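Local coordinates for NADH-dependent FAD reductase (Streptomyces globisporus, PDB 4R82), which uses NADH to reduce FAD and supplies the resulting FADH2, by free diffusion, to the halogenase and monooxygenase that help build the enediyne antibiotic C-1027, at residues Q74-L79 with T147-E152; P11-D16 with R20-R25; L87-E92 with F172-P177; R96-H101 with V107-T112. All blocks are in the same frame, centred on the assembly; numbering follows the deposited sequence. Where two conformers were deposited one is given.

Interaction 1 (Q74-L79 with T147-E152); sequences QRLTAL and TIFLGE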
# COMPACT_ATOMS: atom_id res chain seq x y z
N GLN A 74 -18.38 -7.19 7.15
CA GLN A 74 -19.12 -7.94 8.18
C GLN A 74 -18.45 -9.29 8.45
O GLN A 74 -18.38 -9.75 9.60
CB GLN A 74 -20.59 -8.12 7.78
N ARG A 75 -17.92 -9.92 7.40
CA ARG A 75 -17.23 -11.20 7.57
C ARG A 75 -15.96 -11.08 8.40
O ARG A 75 -15.74 -11.86 9.32
CB ARG A 75 -16.87 -11.80 6.22
CG ARG A 75 -18.05 -12.05 5.34
CD ARG A 75 -18.83 -13.27 5.78
NE ARG A 75 -19.57 -13.82 4.65
CZ ARG A 75 -20.76 -13.37 4.27
NH1 ARG A 75 -21.34 -12.39 4.94
NH2 ARG A 75 -21.37 -13.92 3.22
N LEU A 76 -15.12 -10.12 8.04
CA LEU A 76 -13.86 -9.91 8.74
C LEU A 76 -14.06 -9.55 10.20
O LEU A 76 -13.25 -9.92 11.05
CB LEU A 76 -13.04 -8.82 8.05
CG LEU A 76 -12.49 -9.15 6.67
CD1 LEU A 76 -11.98 -7.89 5.99
CD2 LEU A 76 -11.39 -10.19 6.79
N THR A 77 -15.14 -8.84 10.50
CA THR A 77 -15.41 -8.51 11.90
C THR A 77 -15.83 -9.75 12.68
O THR A 77 -15.62 -9.83 13.89
CB THR A 77 -16.45 -7.38 12.05
OG1 THR A 77 -17.72 -7.82 11.53
CG2 THR A 77 -15.99 -6.15 11.30
N ALA A 78 -16.40 -10.73 11.98
CA ALA A 78 -16.92 -11.93 12.65
C ALA A 78 -15.94 -13.10 12.69
O ALA A 78 -16.07 -13.98 13.53
CB ALA A 78 -18.22 -12.37 11.99
N LEU A 79 -14.97 -13.11 11.79
CA LEU A 79 -14.08 -14.28 11.63
C LEU A 79 -12.67 -14.01 12.15
O LEU A 79 -12.21 -12.88 12.14
CB LEU A 79 -14.02 -14.69 10.15
CG LEU A 79 -15.37 -15.14 9.59
CD1 LEU A 79 -15.30 -15.31 8.07
CD2 LEU A 79 -15.79 -16.43 10.24
N THR A 147 -12.49 0.33 7.75
CA THR A 147 -11.86 -0.22 8.94
C THR A 147 -10.52 -0.81 8.50
O THR A 147 -10.41 -1.41 7.43
CB THR A 147 -12.71 -1.33 9.56
OG1 THR A 147 -13.95 -0.78 10.01
CG2 THR A 147 -11.98 -1.95 10.76
N ILE A 148 -9.50 -0.57 9.32
CA ILE A 148 -8.16 -1.10 9.06
C ILE A 148 -8.05 -2.40 9.83
O ILE A 148 -8.18 -2.41 11.05
CB ILE A 148 -7.11 -0.10 9.57
CG1 ILE A 148 -7.26 1.23 8.82
CG2 ILE A 148 -5.69 -0.66 9.39
CD1 ILE A 148 -6.45 2.37 9.43
N PHE A 149 -7.84 -3.51 9.12
CA PHE A 149 -7.68 -4.82 9.76
C PHE A 149 -6.22 -5.18 9.76
O PHE A 149 -5.62 -5.33 8.69
CB PHE A 149 -8.47 -5.90 9.00
CG PHE A 149 -9.97 -5.72 9.07
CD1 PHE A 149 -10.64 -4.94 8.14
CD2 PHE A 149 -10.70 -6.36 10.06
CE1 PHE A 149 -12.01 -4.78 8.21
CE2 PHE A 149 -12.08 -6.20 10.14
CZ PHE A 149 -12.74 -5.41 9.21
N LEU A 150 -5.65 -5.31 10.95
CA LEU A 150 -4.24 -5.67 11.10
C LEU A 150 -4.19 -7.16 11.38
O LEU A 150 -4.80 -7.64 12.35
CB LEU A 150 -3.65 -4.89 12.27
CG LEU A 150 -2.14 -5.00 12.55
CD1 LEU A 150 -1.34 -4.39 11.43
CD2 LEU A 150 -1.79 -4.34 13.88
N GLY A 151 -3.48 -7.90 10.53
CA GLY A 151 -3.40 -9.34 10.70
C GLY A 151 -1.98 -9.81 10.90
O GLY A 151 -1.05 -9.22 10.35
N GLU A 152 -1.82 -10.87 11.68
CA GLU A 152 -0.51 -11.49 11.84
C GLU A 152 -0.40 -12.64 10.84
O GLU A 152 -1.30 -13.48 10.74
CB GLU A 152 -0.29 -11.98 13.28
CG GLU A 152 1.07 -12.67 13.45
CD GLU A 152 1.40 -13.00 14.89
OE1 GLU A 152 0.67 -12.54 15.79
OE2 GLU A 152 2.39 -13.72 15.11
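The Phe149 ring lies between two aliphatic groups: Leu76 CB, 3.4 Å above one face, and Thr147 CG2, 3.8 Å above the opposite face, both displaced toward the rim, while Thr77 CG2 sits at the edge in the ring plane. This is helix-on-sheet packing within the flavin reductase-like domain, the end of helix 71-78 resting on the long strand 146-158 of its antiparallel sheet. The Leu76 approach qualifies as a CH-pi contact, since CB stands 3.8 Å from the Phe149 ring centroid and 26° off the normal. The same side chain reaches over the ring with a second atom, Leu76 CD1 lying 3.8 Å from Phe149 CE1. Phe149 turns CG anti to its carbonyl carbon (chi1 -67°), and the ring extends from the strand toward the helix. Leu140, Ile64 and Val66 of the adjoining strands also touch the ring, so the sheet contributes to its buried surroundings. Val66, which also touches Leu76, binds FAD, so the contact lies next to a residue of the FAD site. The polar branch of Thr77 turns back to its own helix: OG1 bonds Gln74 O at 2.8 Å from above the carbonyl plane, and CG2 meets Phe149 CZ at 3.9 Å.

Interaction 2 (P11-D16 with R20-R25); sequences PAELVD and RVQLRR. With NAD (nicotinamide-adenine-dinucleotide), chain C; NAD (nicotinamide-adenine-dinucleotide), chain D.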
# COMPACT_ATOMS: atom_id res chain seq x y z
N PRO A 11 0.45 20.17 -16.68
CA PRO A 11 -0.10 21.27 -15.89
C PRO A 11 -0.68 20.75 -14.58
O PRO A 11 -1.67 20.02 -14.58
CB PRO A 11 -1.23 21.80 -16.77
CG PRO A 11 -1.70 20.60 -17.54
CD PRO A 11 -0.52 19.65 -17.67
N ALA A 12 -0.05 21.14 -13.47
CA ALA A 12 -0.46 20.69 -12.15
C ALA A 12 -1.96 20.89 -11.91
O ALA A 12 -2.54 21.89 -12.33
CB ALA A 12 0.34 21.41 -11.08
N GLU A 13 -2.58 19.92 -11.24
CA GLU A 13 -3.99 19.98 -10.88
C GLU A 13 -4.07 20.11 -9.36
O GLU A 13 -3.55 19.26 -8.64
CB GLU A 13 -4.70 18.71 -11.36
CG GLU A 13 -6.12 18.52 -10.81
CD GLU A 13 -6.65 17.10 -11.01
OE1 GLU A 13 -6.11 16.36 -11.86
OE2 GLU A 13 -7.63 16.73 -10.32
N LEU A 14 -4.72 21.16 -8.88
CA LEU A 14 -4.91 21.31 -7.44
C LEU A 14 -6.10 20.46 -7.00
O LEU A 14 -7.19 20.55 -7.58
CB LEU A 14 -5.14 22.78 -7.07
CG LEU A 14 -5.45 23.08 -5.60
CD1 LEU A 14 -4.24 22.88 -4.71
CD2 LEU A 14 -5.99 24.49 -5.45
N VAL A 15 -5.90 19.65 -5.96
CA VAL A 15 -6.92 18.74 -5.47
C VAL A 15 -7.64 19.29 -4.24
O VAL A 15 -7.00 19.65 -3.25
CB VAL A 15 -6.30 17.37 -5.12
CG1 VAL A 15 -7.32 16.45 -4.46
CG2 VAL A 15 -5.72 16.72 -6.39
N ASP A 16 -8.97 19.39 -4.34
CA ASP A 16 -9.84 19.68 -3.20
C ASP A 16 -10.17 18.35 -2.53
O ASP A 16 -10.88 17.53 -3.10
CB ASP A 16 -11.13 20.33 -3.71
CG ASP A 16 -12.20 20.51 -2.62
OD1 ASP A 16 -11.91 20.27 -1.43
OD2 ASP A 16 -13.33 20.90 -2.98
N ARG A 20 -14.49 14.00 -4.05
CA ARG A 20 -14.08 12.60 -4.09
C ARG A 20 -13.62 12.14 -5.48
O ARG A 20 -12.87 11.17 -5.59
CB ARG A 20 -15.16 11.68 -3.50
CG ARG A 20 -15.32 11.88 -1.99
CD ARG A 20 -16.70 11.49 -1.46
NE ARG A 20 -16.94 10.05 -1.47
CZ ARG A 20 -17.26 9.34 -0.39
NH1 ARG A 20 -17.37 9.93 0.79
NH2 ARG A 20 -17.47 8.03 -0.49
N VAL A 21 -14.06 12.83 -6.53
CA VAL A 21 -13.55 12.56 -7.88
C VAL A 21 -12.06 12.91 -7.91
O VAL A 21 -11.22 12.11 -8.33
CB VAL A 21 -14.33 13.35 -8.95
CG1 VAL A 21 -13.66 13.23 -10.30
CG2 VAL A 21 -15.75 12.85 -9.03
N GLN A 22 -11.73 14.11 -7.44
CA GLN A 22 -10.34 14.56 -7.38
C GLN A 22 -9.49 13.75 -6.43
O GLN A 22 -8.33 13.45 -6.71
CB GLN A 22 -10.28 16.04 -6.98
CG GLN A 22 -10.69 17.00 -8.06
CD GLN A 22 -10.16 18.39 -7.80
OE1 GLN A 22 -10.45 18.98 -6.76
NE2 GLN A 22 -9.34 18.89 -8.71
N LEU A 23 -10.05 13.40 -5.28
CA LEU A 23 -9.32 12.61 -4.30
C LEU A 23 -8.99 11.24 -4.88
O LEU A 23 -7.89 10.71 -4.66
CB LEU A 23 -10.14 12.46 -3.02
CG LEU A 23 -9.39 11.86 -1.83
CD1 LEU A 23 -8.23 12.78 -1.41
CD2 LEU A 23 -10.35 11.64 -0.67
N ARG A 24 -9.92 10.66 -5.62
CA ARG A 24 -9.65 9.35 -6.18
C ARG A 24 -8.58 9.45 -7.26
O ARG A 24 -7.81 8.53 -7.45
CB ARG A 24 -10.92 8.69 -6.72
CG ARG A 24 -11.76 8.07 -5.61
CD ARG A 24 -13.19 7.77 -6.07
NE ARG A 24 -13.24 6.69 -7.06
CZ ARG A 24 -14.34 5.99 -7.32
NH1 ARG A 24 -14.30 5.03 -8.24
NH2 ARG A 24 -15.47 6.24 -6.67
N ARG A 25 -8.53 10.59 -7.95
CA ARG A 25 -7.46 10.81 -8.93
C ARG A 25 -6.10 10.80 -8.26
O ARG A 25 -5.16 10.16 -8.75
CB ARG A 25 -7.63 12.14 -9.66
CG ARG A 25 -8.74 12.16 -10.68
CD ARG A 25 -8.71 13.46 -11.46
NE ARG A 25 -9.87 13.55 -12.34
CZ ARG A 25 -10.60 14.65 -12.47
NH1 ARG A 25 -10.30 15.74 -11.78
NH2 ARG A 25 -11.64 14.66 -13.30
PA NAD C . -10.78 4.52 -9.29
O1A NAD C . -11.75 3.47 -8.74
O2A NAD C . -10.53 4.23 -10.76
O5B NAD C . -9.42 4.35 -8.54
C5B NAD C . -8.58 5.40 -8.20
C4B NAD C . -8.07 5.39 -6.83
O4B NAD C . -9.14 5.69 -5.97
C3B NAD C . -7.57 4.06 -6.44
O3B NAD C . -6.46 4.23 -5.61
C2B NAD C . -8.65 3.48 -5.67
O2B NAD C . -8.21 2.49 -4.80
C1B NAD C . -9.18 4.63 -4.96
N9A NAD C . -10.57 4.49 -4.49
C8A NAD C . -11.66 4.29 -5.25
N7A NAD C . -12.76 4.21 -4.48
C5A NAD C . -12.36 4.35 -3.20
C6A NAD C . -13.02 4.36 -1.97
N6A NAD C . -14.39 4.19 -1.90
N1A NAD C . -12.30 4.54 -0.85
C2A NAD C . -10.97 4.70 -0.87
N3A NAD C . -10.31 4.71 -2.04
C4A NAD C . -10.97 4.54 -3.20
O3 NAD C . -11.41 5.96 -9.15
PA NAD D . -14.03 0.52 -11.12
O1A NAD D . -13.74 1.94 -11.59
O2A NAD D . -15.46 0.13 -11.48
O5B NAD D . -13.86 0.40 -9.56
C5B NAD D . -14.79 -0.37 -8.90
C4B NAD D . -15.09 -0.00 -7.53
O4B NAD D . -13.96 -0.22 -6.78
C3B NAD D . -15.41 1.44 -7.41
O3B NAD D . -16.70 1.50 -6.90
C2B NAD D . -14.47 1.97 -6.42
O2B NAD D . -15.07 2.88 -5.56
C1B NAD D . -14.04 0.75 -5.71
N9A NAD D . -12.76 0.83 -5.00
C8A NAD D . -11.51 0.85 -5.51
N7A NAD D . -10.62 0.96 -4.51
C5A NAD D . -11.32 1.00 -3.35
C6A NAD D . -10.98 1.10 -2.00
N6A NAD D . -9.65 1.19 -1.63
N1A NAD D . -11.95 1.11 -1.07
C2A NAD D . -13.25 1.03 -1.40
N3A NAD D . -13.61 0.94 -2.69
C4A NAD D . -12.67 0.91 -3.66
O3 NAD D . -13.03 -0.49 -11.81
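Gln22 spans the contact with its terminal amide, engaging Leu14 and Asp16 and tying helix 20-27 to strand 13-15, an edge strand that extends a sheet of the second subunit as an antiparallel ladder. The short segments cross at -114°, with axes 8.9 Å apart. From Gln22, NE2 donates to Leu14 O at 2.9 Å while OE1 accepts from Asp16 N at 2.9 Å, the latter nearly straight at 171°. Together these bonds fix the rotation of the amide, although Asp16 N approaches from above its plane. NE2 also reaches the anti lone pair of Glu13 OE2. Nearer the helix backbone, Gln22 CB packs on Val15 CG1 at 3.9 Å, and Val15 CG1 comes close to the backbone N of Leu23. Arg24 serves the bound NAD of chain C: NE donates to O3 at 2.9 Å and NH1 to O1A at 3.0 Å, so two nitrogens grip the phosphate. The adenine of that NAD places N7A over one face of the guanidinium. Arg25 extends from CG to NE and forms a salt bridge with Glu13, whose other oxygen, OE1, is paired with Arg158 of the second subunit. Glu13 OE2 therefore accepts from two donors, with Arg25 NH1 arriving at 3.2 Å from above the carboxylate plane, which is turned 75° from the guanidinium.

Interaction 3 (L87-E92 with F172-P177); sequences LEAGQE and FRRFAP. With ACT (acetate ion), chain H.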
# COMPACT_ATOMS: atom_id res chain seq x y z
N LEU A 87 -2.37 -11.03 -6.76
CA LEU A 87 -2.68 -11.45 -8.12
C LEU A 87 -1.51 -11.27 -9.07
O LEU A 87 -0.81 -10.27 -9.03
CB LEU A 87 -3.92 -10.72 -8.67
CG LEU A 87 -5.23 -11.02 -7.93
CD1 LEU A 87 -6.39 -10.27 -8.62
CD2 LEU A 87 -5.51 -12.52 -7.86
N GLU A 88 -1.33 -12.27 -9.92
CA GLU A 88 -0.29 -12.30 -10.93
C GLU A 88 -0.69 -11.48 -12.16
O GLU A 88 -1.87 -11.18 -12.35
CB GLU A 88 -0.03 -13.78 -11.28
CG GLU A 88 1.08 -14.06 -12.25
CD GLU A 88 0.60 -14.03 -13.68
OE1 GLU A 88 -0.63 -14.21 -13.89
OE2 GLU A 88 1.43 -13.80 -14.59
N ALA A 89 0.30 -11.13 -12.97
CA ALA A 89 0.12 -10.23 -14.11
C ALA A 89 -1.05 -10.54 -15.04
O ALA A 89 -1.65 -9.62 -15.59
CB ALA A 89 1.41 -10.15 -14.91
N GLY A 90 -1.37 -11.82 -15.22
CA GLY A 90 -2.44 -12.18 -16.14
C GLY A 90 -3.81 -12.45 -15.51
O GLY A 90 -4.67 -13.09 -16.13
N GLN A 91 -4.02 -11.96 -14.30
CA GLN A 91 -5.25 -12.26 -13.57
C GLN A 91 -6.24 -11.11 -13.48
O GLN A 91 -6.96 -10.98 -12.48
CB GLN A 91 -4.92 -12.79 -12.18
CG GLN A 91 -4.14 -14.10 -12.22
CD GLN A 91 -4.01 -14.72 -10.85
OE1 GLN A 91 -3.36 -14.16 -9.97
NE2 GLN A 91 -4.66 -15.87 -10.66
N GLU A 92 -6.29 -10.28 -14.51
CA GLU A 92 -7.25 -9.18 -14.53
C GLU A 92 -8.70 -9.67 -14.41
O GLU A 92 -9.54 -9.00 -13.80
CB GLU A 92 -7.07 -8.34 -15.79
CG GLU A 92 -8.12 -7.25 -15.93
CD GLU A 92 -7.88 -6.33 -17.12
OE1 GLU A 92 -6.75 -6.33 -17.66
OE2 GLU A 92 -8.83 -5.62 -17.51
N PHE A 172 -5.66 -1.08 -14.90
CA PHE A 172 -4.74 -2.19 -14.70
C PHE A 172 -3.55 -1.99 -15.65
O PHE A 172 -3.72 -1.54 -16.79
CB PHE A 172 -5.43 -3.53 -14.95
CG PHE A 172 -6.49 -3.86 -13.92
CD1 PHE A 172 -6.24 -3.70 -12.57
CD2 PHE A 172 -7.74 -4.31 -14.32
CE1 PHE A 172 -7.21 -4.00 -11.62
CE2 PHE A 172 -8.71 -4.62 -13.38
CZ PHE A 172 -8.45 -4.46 -12.04
N ARG A 173 -2.35 -2.27 -15.16
CA ARG A 173 -1.14 -2.00 -15.92
C ARG A 173 -0.20 -3.20 -15.78
O ARG A 173 -0.47 -4.09 -14.98
CB ARG A 173 -0.45 -0.73 -15.39
CG ARG A 173 -1.24 0.55 -15.58
CD ARG A 173 -1.33 0.95 -17.04
NE ARG A 173 -0.01 1.19 -17.63
CZ ARG A 173 0.63 2.35 -17.59
NH1 ARG A 173 0.07 3.40 -16.99
NH2 ARG A 173 1.82 2.48 -18.15
N ARG A 174 0.88 -3.21 -16.56
CA ARG A 174 1.88 -4.27 -16.53
C ARG A 174 3.28 -3.70 -16.31
O ARG A 174 3.54 -2.54 -16.65
CB ARG A 174 1.90 -4.99 -17.88
CG ARG A 174 1.13 -6.29 -17.94
CD ARG A 174 1.34 -6.98 -19.29
NE ARG A 174 1.20 -8.43 -19.17
CZ ARG A 174 0.03 -9.05 -19.11
NH1 ARG A 174 -1.10 -8.37 -19.17
NH2 ARG A 174 -0.01 -10.37 -18.99
N PHE A 175 4.18 -4.52 -15.77
CA PHE A 175 5.60 -4.15 -15.67
C PHE A 175 6.29 -4.22 -17.02
O PHE A 175 5.96 -5.07 -17.85
CB PHE A 175 6.37 -5.16 -14.80
CG PHE A 175 6.15 -5.02 -13.30
CD1 PHE A 175 6.78 -4.02 -12.58
CD2 PHE A 175 5.40 -5.97 -12.62
CE1 PHE A 175 6.62 -3.93 -11.20
CE2 PHE A 175 5.22 -5.88 -11.24
CZ PHE A 175 5.83 -4.86 -10.53
N ALA A 176 7.28 -3.35 -17.22
CA ALA A 176 8.29 -3.58 -18.24
C ALA A 176 9.25 -4.59 -17.63
O ALA A 176 9.53 -4.52 -16.44
CB ALA A 176 9.02 -2.29 -18.56
N PRO A 177 9.72 -5.55 -18.43
CA PRO A 177 10.70 -6.51 -17.91
C PRO A 177 11.92 -5.79 -17.31
O PRO A 177 12.29 -4.72 -17.80
CB PRO A 177 11.11 -7.29 -19.16
CG PRO A 177 9.92 -7.20 -20.06
CD PRO A 177 9.35 -5.82 -19.82
C ACT H . -7.92 -15.50 -13.54
O ACT H . -7.81 -14.29 -13.85
OXT ACT H . -6.87 -16.08 -13.16
CH3 ACT H . -9.23 -16.21 -13.62
O HOH W 1 -0.07 -7.17 -15.20
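Glu92 and Phe172 meet at a slant, the carboxylate plane turned 56° from the ring. The methylene carbon Glu92 CG makes the closest approach, 3.4 Å from Phe172 CD2, and CD follows at 3.5 Å from the same ring atom. CG stands anti to the Glu92 backbone N (chi1 175°), and the chain beyond it is extended, carrying OE2 to a salt bridge with Arg96 while the aliphatic part lies against Phe172. At the other end of the contact Arg174 sets a guanidinium face against the backbone: Ala89 O lies over it, 3.8 Å from Arg174 NH1, without forming a hydrogen bond. Segment 87-92 contains a type I beta turn, Glu88 to Gln91, between strand 81-86 and helix 92-97, with Gln91 at the N-cap position. The opposing segment leaves the two-stranded hairpin of 166-168 and 171-173, whose Phe172 also touches the bound FAD. Within the turn, Glu88 OE1 accepts from Gly90 N at 2.8 Å. Arg173 forms a salt bridge with Glu163 of the second subunit. A water bridges the two backbones, donating to Ala89 O at 2.9 Å and to Arg173 O at 3.1 Å.

Interaction 4 (R96-H101 with V107-T112); sequences RHFADH and VDQFDT. With FAD (flavin-adenine dinucleotide), chain K.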
# COMPACT_ATOMS: atom_id res chain seq x y z
N ARG A 96 -11.38 -8.31 -11.64
CA ARG A 96 -12.69 -7.75 -11.95
C ARG A 96 -13.82 -8.53 -11.28
O ARG A 96 -14.77 -7.95 -10.76
CB ARG A 96 -12.90 -7.67 -13.46
CG ARG A 96 -11.99 -6.65 -14.11
CD ARG A 96 -12.30 -6.50 -15.59
NE ARG A 96 -11.32 -5.64 -16.25
CZ ARG A 96 -11.37 -4.31 -16.24
NH1 ARG A 96 -10.44 -3.60 -16.85
NH2 ARG A 96 -12.37 -3.70 -15.61
N HIS A 97 -13.68 -9.85 -11.27
CA HIS A 97 -14.73 -10.71 -10.75
C HIS A 97 -14.97 -10.46 -9.26
O HIS A 97 -16.12 -10.36 -8.80
CB HIS A 97 -14.37 -12.18 -10.96
CG HIS A 97 -15.37 -13.12 -10.39
ND1 HIS A 97 -16.65 -13.24 -10.88
CD2 HIS A 97 -15.30 -13.98 -9.34
CE1 HIS A 97 -17.32 -14.13 -10.18
NE2 HIS A 97 -16.52 -14.60 -9.24
N PHE A 98 -13.88 -10.36 -8.50
CA PHE A 98 -13.99 -10.16 -7.06
C PHE A 98 -14.21 -8.71 -6.66
O PHE A 98 -14.31 -8.39 -5.47
CB PHE A 98 -12.79 -10.79 -6.34
CG PHE A 98 -12.85 -12.29 -6.31
CD1 PHE A 98 -13.75 -12.95 -5.47
CD2 PHE A 98 -12.04 -13.05 -7.15
CE1 PHE A 98 -13.81 -14.34 -5.44
CE2 PHE A 98 -12.11 -14.44 -7.13
CZ PHE A 98 -12.99 -15.08 -6.28
N ALA A 99 -14.29 -7.82 -7.65
CA ALA A 99 -14.69 -6.43 -7.41
C ALA A 99 -16.16 -6.20 -7.75
O ALA A 99 -16.70 -5.11 -7.49
CB ALA A 99 -13.81 -5.49 -8.21
N ASP A 100 -16.80 -7.20 -8.35
CA ASP A 100 -18.20 -7.08 -8.75
C ASP A 100 -19.08 -7.08 -7.51
O ASP A 100 -18.94 -7.95 -6.65
CB ASP A 100 -18.59 -8.25 -9.67
CG ASP A 100 -19.96 -8.07 -10.29
OD1 ASP A 100 -20.70 -7.15 -9.88
OD2 ASP A 100 -20.31 -8.87 -11.19
N HIS A 101 -19.98 -6.11 -7.42
CA HIS A 101 -20.87 -6.03 -6.27
C HIS A 101 -21.92 -7.14 -6.28
O HIS A 101 -22.37 -7.58 -5.21
CB HIS A 101 -21.56 -4.66 -6.20
CG HIS A 101 -22.33 -4.44 -4.94
ND1 HIS A 101 -21.80 -3.80 -3.84
CD2 HIS A 101 -23.60 -4.76 -4.60
CE1 HIS A 101 -22.70 -3.75 -2.88
NE2 HIS A 101 -23.81 -4.33 -3.32
N VAL A 107 -25.56 -18.80 -6.61
CA VAL A 107 -24.32 -18.32 -7.22
C VAL A 107 -23.12 -18.45 -6.29
O VAL A 107 -22.97 -17.69 -5.34
CB VAL A 107 -24.44 -16.84 -7.66
N ASP A 108 -22.26 -19.43 -6.58
CA ASP A 108 -20.99 -19.54 -5.88
C ASP A 108 -20.04 -18.49 -6.47
O ASP A 108 -19.78 -18.50 -7.67
CB ASP A 108 -20.40 -20.94 -6.06
CG ASP A 108 -19.17 -21.19 -5.20
OD1 ASP A 108 -18.67 -20.23 -4.56
OD2 ASP A 108 -18.70 -22.35 -5.16
N GLN A 109 -19.55 -17.59 -5.63
CA GLN A 109 -18.62 -16.54 -6.07
C GLN A 109 -17.32 -17.16 -6.62
O GLN A 109 -16.61 -16.55 -7.42
CB GLN A 109 -18.32 -15.57 -4.92
CG GLN A 109 -17.67 -14.26 -5.33
CD GLN A 109 -17.21 -13.42 -4.14
OE1 GLN A 109 -17.07 -13.92 -3.02
NE2 GLN A 109 -16.97 -12.13 -4.38
N PHE A 110 -17.03 -18.39 -6.19
CA PHE A 110 -15.74 -19.01 -6.49
C PHE A 110 -15.76 -20.07 -7.62
O PHE A 110 -14.74 -20.70 -7.89
CB PHE A 110 -15.17 -19.65 -5.23
CG PHE A 110 -14.71 -18.66 -4.20
CD1 PHE A 110 -13.42 -18.14 -4.25
CD2 PHE A 110 -15.56 -18.25 -3.17
CE1 PHE A 110 -12.99 -17.22 -3.30
CE2 PHE A 110 -15.12 -17.34 -2.22
CZ PHE A 110 -13.84 -16.83 -2.28
N ASP A 111 -16.91 -20.27 -8.27
CA ASP A 111 -16.97 -21.29 -9.33
C ASP A 111 -16.41 -20.82 -10.68
O ASP A 111 -16.34 -21.60 -11.63
CB ASP A 111 -18.38 -21.88 -9.47
CG ASP A 111 -19.44 -20.82 -9.69
OD1 ASP A 111 -19.11 -19.73 -10.21
OD2 ASP A 111 -20.62 -21.09 -9.35
N THR A 112 -16.00 -19.56 -10.74
CA THR A 112 -15.40 -18.97 -11.94
C THR A 112 -13.88 -19.13 -11.92
O THR A 112 -13.22 -19.19 -12.96
CB THR A 112 -15.79 -17.47 -12.05
OG1 THR A 112 -17.06 -17.37 -12.71
CG2 THR A 112 -14.76 -16.66 -12.84
N1 FAD K . -12.56 -2.16 -1.54
C2 FAD K . -12.09 -2.01 -0.32
O2 FAD K . -12.98 -1.91 0.74
N3 FAD K . -10.79 -1.96 -0.03
C4 FAD K . -9.89 -2.06 -1.03
O4 FAD K . -8.54 -2.01 -0.75
C4X FAD K . -10.34 -2.19 -2.37
N5 FAD K . -9.43 -2.26 -3.39
C5X FAD K . -9.88 -2.43 -4.66
C6 FAD K . -8.93 -2.52 -5.71
C7 FAD K . -9.39 -2.66 -7.02
C7M FAD K . -8.38 -2.77 -8.19
C8 FAD K . -10.77 -2.73 -7.29
C8M FAD K . -11.23 -2.89 -8.73
C9 FAD K . -11.71 -2.64 -6.26
C9A FAD K . -11.26 -2.49 -4.92
N10 FAD K . -12.18 -2.40 -3.89
C10 FAD K . -11.71 -2.25 -2.62
C1' FAD K . -13.63 -2.45 -4.12
C2' FAD K . -14.23 -3.82 -3.91
O2' FAD K . -13.42 -4.78 -4.57
C3' FAD K . -15.60 -3.86 -4.59
O3' FAD K . -15.47 -3.39 -5.91
C4' FAD K . -16.56 -2.94 -3.90
O4' FAD K . -16.39 -3.08 -2.52
C5' FAD K . -18.02 -3.21 -4.35
O5' FAD K . -18.59 -4.42 -3.81
P FAD K . -18.48 -4.81 -2.22
O1P FAD K . -19.68 -5.62 -1.77
O2P FAD K . -18.41 -3.53 -1.41
O3P FAD K . -17.23 -5.63 -2.01
O HOH W 2 -17.81 -10.90 -6.82
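His97 holds CG anti to its backbone N (chi1 177°), which carries the imidazole across to Gln109 O, whereas the Phe98 ring leaves on the side of the backbone N, opposite the carbonyl carbon, and comes against the Gln109 amide and Phe110. The His97 bond is short and fairly straight: NE2 to Gln109 O is 2.7 Å, with 161° at the hydrogen. It lies both in the carbonyl plane and in the ring plane. Thr112 CB covers one face of the same imidazole, a CH-pi contact 4.2 Å from the His97 centroid. Phe98 and Phe110 form an oblique aromatic pair with planes at 49°, Phe98 CZ touching Phe110 CE1 at 3.7 Å. Beside them, the Gln109 amide places NE2 3.5 Å from Phe98 CD1, while its OE1 accepts from Gly46 N. A water accepts from Gln109 NE2 at 2.9 Å and donates to the carbonyls of His97 and Asp100, linking the amide to the type I turn 97-100. On the following segment, Asp108 OD1 receives Phe110 N, making an Asx turn. The FAD pocket of the flavin reductase-like domain adjoins this contact: the ribityl O3' of FAD donates to Ala99 O at 2.6 Å, and His101 ND1 donates to FAD O5' at 3.3 Å. Since Gln109 O can only accept, its bond places a proton on His97 NE2. The chemistry is consistent with a second shell, in which the His97 bond and the water tie the 107-112 loop to the turn that presents Ala99 O to FAD.

From the N terminus, interaction 2 comes first, closing a short connection of three residues between strand 13-15 and helix 20-27 before any other contact opens. Interaction 1 then opens on helix 71-78 and closes on strand 146-158, joining helix to main sheet. Interaction 3 begins inside that loop, at the turn after strand 81-86, but ends beyond it at 172-177, so interactions 1 and 3 cross. Interaction 4 is nested inside both, tying the end of helix 92-97 to the loop before strand 115-117. Interactions 3 and 4 touch where Phe172 packs on Arg96, whereas interactions 1 and 2 do not touch, their nearest atoms being about 12 Å apart. Interactions 1, 2 and 3 also meet the second subunit.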